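Hypothetical protein PAE2307 (Pyrobaculum aerophilum, PDB 1WVQ) belongs to a family of adenosine-specific kinases and carries a stably phosphorylated histidine. Local coordinates at the interface of chains A and B. Numbering follows the deposited sequence. Chains: chain A/B, hypothetical protein PAE2307.

The interface of chains A and B. Residues chain A 55, 59, 82, 84, 130-132; chain B 140-142.
A:Arg59 takes the backbone carbonyl of B:Ser142 side-on: that O accepts hydrogen bonds from both NE and NH2, at 2.9 Å from NE, and lies within 2° of the guanidinium plane, so the grip is flat. B:Ser142 and B:His141, on a loop of chain B, bury most surface here (67 and 59 Å²). NH2 also forms a salt bridge to the carboxylate OE1 of A:Glu130, 2.7 Å away and met on its anti side, which is likely to steady the guanidinium from its own chain. One face of that group packs on CB of B:His141, 3.4 Å from CZ. An alanine in place of A:Arg59 would probably leave the B:Ser142 carbonyl without these donors, the A:Glu130 carboxylate without its mate and a gap beside B:His141 CB.

With CG beside its backbone N (chi1 -63°), the B:His141 imidazole presents a face to A:Arg131, whose CD sits 3.3 Å from the ring centroid in a CH-pi contact. Bends at chi2 and chi3 of A:Arg131 bring CD over that face while its NE donates a hydrogen bond to B:Gly140 O, 2.8 Å away, from above the carbonyl plane. Backbone hydrogen bonds from B:His141 N to A:Ala55 O and from B:Ser142 N to A:Glu130 O hold the loop at further points; water 1 links B:Gly140 O to A:Gly84 N. The patch thus docks a chain B loop against chain A within the deposited six-chain assembly; it includes A:Gly84, next in sequence to the phosphorylated A:His85, and may support oligomerisation.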
ATOM      1  N   ALA A  55      23.409 -12.830   4.277  1.00 11.63           N
ATOM      2  CA  ALA A  55      24.510 -12.790   3.317  1.00 11.47           C
ATOM      3  C   ALA A  55      25.851 -12.240   3.781  1.00 11.29           C
ATOM      4  O   ALA A  55      26.809 -12.233   3.007  1.00 12.43           O
ATOM      5  CB  ALA A  55      24.062 -12.055   2.060  1.00 12.55           C
ATOM      6  N   ARG A  59      26.590 -15.242   8.294  1.00 10.52           N
ATOM      7  CA  ARG A  59      26.050 -15.904   7.104  1.00 10.47           C
ATOM      8  C   ARG A  59      25.262 -17.165   7.431  1.00 10.76           C
ATOM      9  O   ARG A  59      25.454 -18.215   6.813  1.00 11.22           O
ATOM     10  CB  ARG A  59      27.194 -16.254   6.148  1.00 11.15           C
ATOM     11  CG  ARG A  59      27.853 -15.041   5.528  1.00 10.36           C
ATOM     12  CD  ARG A  59      29.249 -15.371   5.010  1.00  9.96           C
ATOM     13  NE  ARG A  59      29.255 -16.403   3.977  1.00 10.33           N
ATOM     14  CZ  ARG A  59      30.360 -16.859   3.401  1.00 10.57           C
ATOM     15  NH1 ARG A  59      31.536 -16.375   3.769  1.00 11.57           N
ATOM     16  NH2 ARG A  59      30.293 -17.777   2.445  1.00 10.96           N
ATOM     17  N   ALA A  82      21.407 -21.663  -1.664  1.00 12.25           N
ATOM     18  CA  ALA A  82      22.641 -21.070  -1.146  1.00 12.15           C
ATOM     19  C   ALA A  82      23.011 -19.726  -1.760  1.00 11.76           C
ATOM     20  O   ALA A  82      24.160 -19.501  -2.147  1.00 12.27           O
ATOM     21  CB  ALA A  82      23.797 -22.052  -1.324  1.00 12.39           C
ATOM     22  N   GLY A  84      22.842 -15.467  -1.232  1.00 10.02           N
ATOM     23  CA  GLY A  84      22.614 -14.425  -0.253  1.00 10.36           C
ATOM     24  C   GLY A  84      21.315 -13.649  -0.333  1.00  9.50           C
ATOM     25  O   GLY A  84      20.901 -13.228  -1.408  1.00 10.54           O
ATOM     26  N   GLU A 130      31.293 -19.369  -3.479  1.00 12.00           N
ATOM     27  CA  GLU A 130      30.326 -18.906  -2.490  1.00 11.72           C
ATOM     28  C   GLU A 130      29.639 -17.569  -2.800  1.00 11.76           C
ATOM     29  O   GLU A 130      29.233 -16.835  -1.898  1.00 11.43           O
ATOM     30  CB  GLU A 130      30.989 -18.899  -1.105  1.00 12.53           C
ATOM     31  CG  GLU A 130      31.255 -20.331  -0.616  1.00 11.61           C
ATOM     32  CD  GLU A 130      32.052 -20.435   0.672  1.00 12.19           C
ATOM     33  OE1 GLU A 130      32.107 -19.464   1.446  1.00 11.22           O
ATOM     34  OE2 GLU A 130      32.612 -21.525   0.911  1.00 14.39           O
ATOM     35  N   ARG A 131      29.505 -17.274  -4.091  1.00 11.95           N
ATOM     36  CA  ARG A 131      28.834 -16.063  -4.562  1.00 12.14           C
ATOM     37  C   ARG A 131      27.766 -16.524  -5.554  1.00 12.49           C
ATOM     38  O   ARG A 131      28.058 -16.762  -6.728  1.00 13.03           O
ATOM     39  CB  ARG A 131      29.821 -15.123  -5.257  1.00 13.62           C
ATOM     40  CG  ARG A 131      30.941 -14.588  -4.363  1.00 16.67           C
ATOM     41  CD  ARG A 131      30.405 -13.811  -3.176  1.00 18.80           C
ATOM     42  NE  ARG A 131      29.534 -12.710  -3.574  1.00 22.69           N
ATOM     43  CZ  ARG A 131      29.940 -11.615  -4.211  1.00 23.67           C
ATOM     44  NH1 ARG A 131      31.219 -11.453  -4.539  1.00 23.35           N
ATOM     45  NH2 ARG A 131      29.055 -10.671  -4.514  1.00 25.57           N
ATOM     46  N   ARG A 132      26.531 -16.645  -5.072  1.00 11.25           N
ATOM     47  CA  ARG A 132      25.413 -17.116  -5.886  1.00 11.72           C
ATOM     48  C   ARG A 132      24.203 -16.181  -5.877  1.00 11.08           C
ATOM     49  O   ARG A 132      23.985 -15.433  -4.926  1.00 11.79           O
ATOM     50  CB  ARG A 132      24.989 -18.506  -5.393  1.00 12.46           C
ATOM     51  CG  ARG A 132      26.079 -19.567  -5.538  1.00 13.09           C
ATOM     52  CD  ARG A 132      25.897 -20.709  -4.540  1.00 12.51           C
ATOM     53  NE  ARG A 132      24.669 -21.476  -4.750  1.00 14.48           N
ATOM     54  CZ  ARG A 132      24.534 -22.455  -5.639  1.00 15.51           C
ATOM     55  NH1 ARG A 132      25.560 -22.796  -6.413  1.00 15.58           N
ATOM     56  NH2 ARG A 132      23.377 -23.102  -5.751  1.00 15.25           N
TER
ATOM     57  N   GLY B 140      25.957 -10.519  -1.633  1.00 10.61           N
ATOM     58  CA  GLY B 140      26.638 -11.157  -0.526  1.00 10.00           C
ATOM     59  C   GLY B 140      27.082 -12.575  -0.833  1.00 10.28           C
ATOM     60  O   GLY B 140      27.213 -12.960  -1.995  1.00 11.13           O
ATOM     61  N   HIS B 141      27.278 -13.359   0.224  1.00 10.72           N
ATOM     62  CA  HIS B 141      27.762 -14.726   0.102  1.00 10.51           C
ATOM     63  C   HIS B 141      26.770 -15.797   0.525  1.00 10.02           C
ATOM     64  O   HIS B 141      25.773 -15.514   1.183  1.00 11.02           O
ATOM     65  CB  HIS B 141      29.039 -14.873   0.930  1.00 11.07           C
ATOM     66  CG  HIS B 141      30.164 -14.011   0.456  1.00 12.03           C
ATOM     67  ND1 HIS B 141      31.341 -14.530  -0.045  1.00 13.30           N
ATOM     68  CD2 HIS B 141      30.290 -12.666   0.388  1.00  9.08           C
ATOM     69  CE1 HIS B 141      32.139 -13.540  -0.397  1.00  9.02           C
ATOM     70  NE2 HIS B 141      31.525 -12.396  -0.146  1.00 14.00           N
ATOM     71  N   SER B 142      27.074 -17.035   0.144  1.00  9.90           N
ATOM     72  CA  SER B 142      26.245 -18.185   0.470  1.00 10.92           C
ATOM     73  C   SER B 142      26.333 -18.462   1.968  1.00 10.92           C
ATOM     74  O   SER B 142      27.289 -18.054   2.628  1.00 10.69           O
ATOM     75  CB  SER B 142      26.715 -19.412  -0.322  1.00 11.81           C
ATOM     76  OG  SER B 142      28.066 -19.730  -0.029  1.00 17.64           O
TER
HETATM   77  O   HOH W   1      25.471 -15.197  -2.564  1.00 11.31           O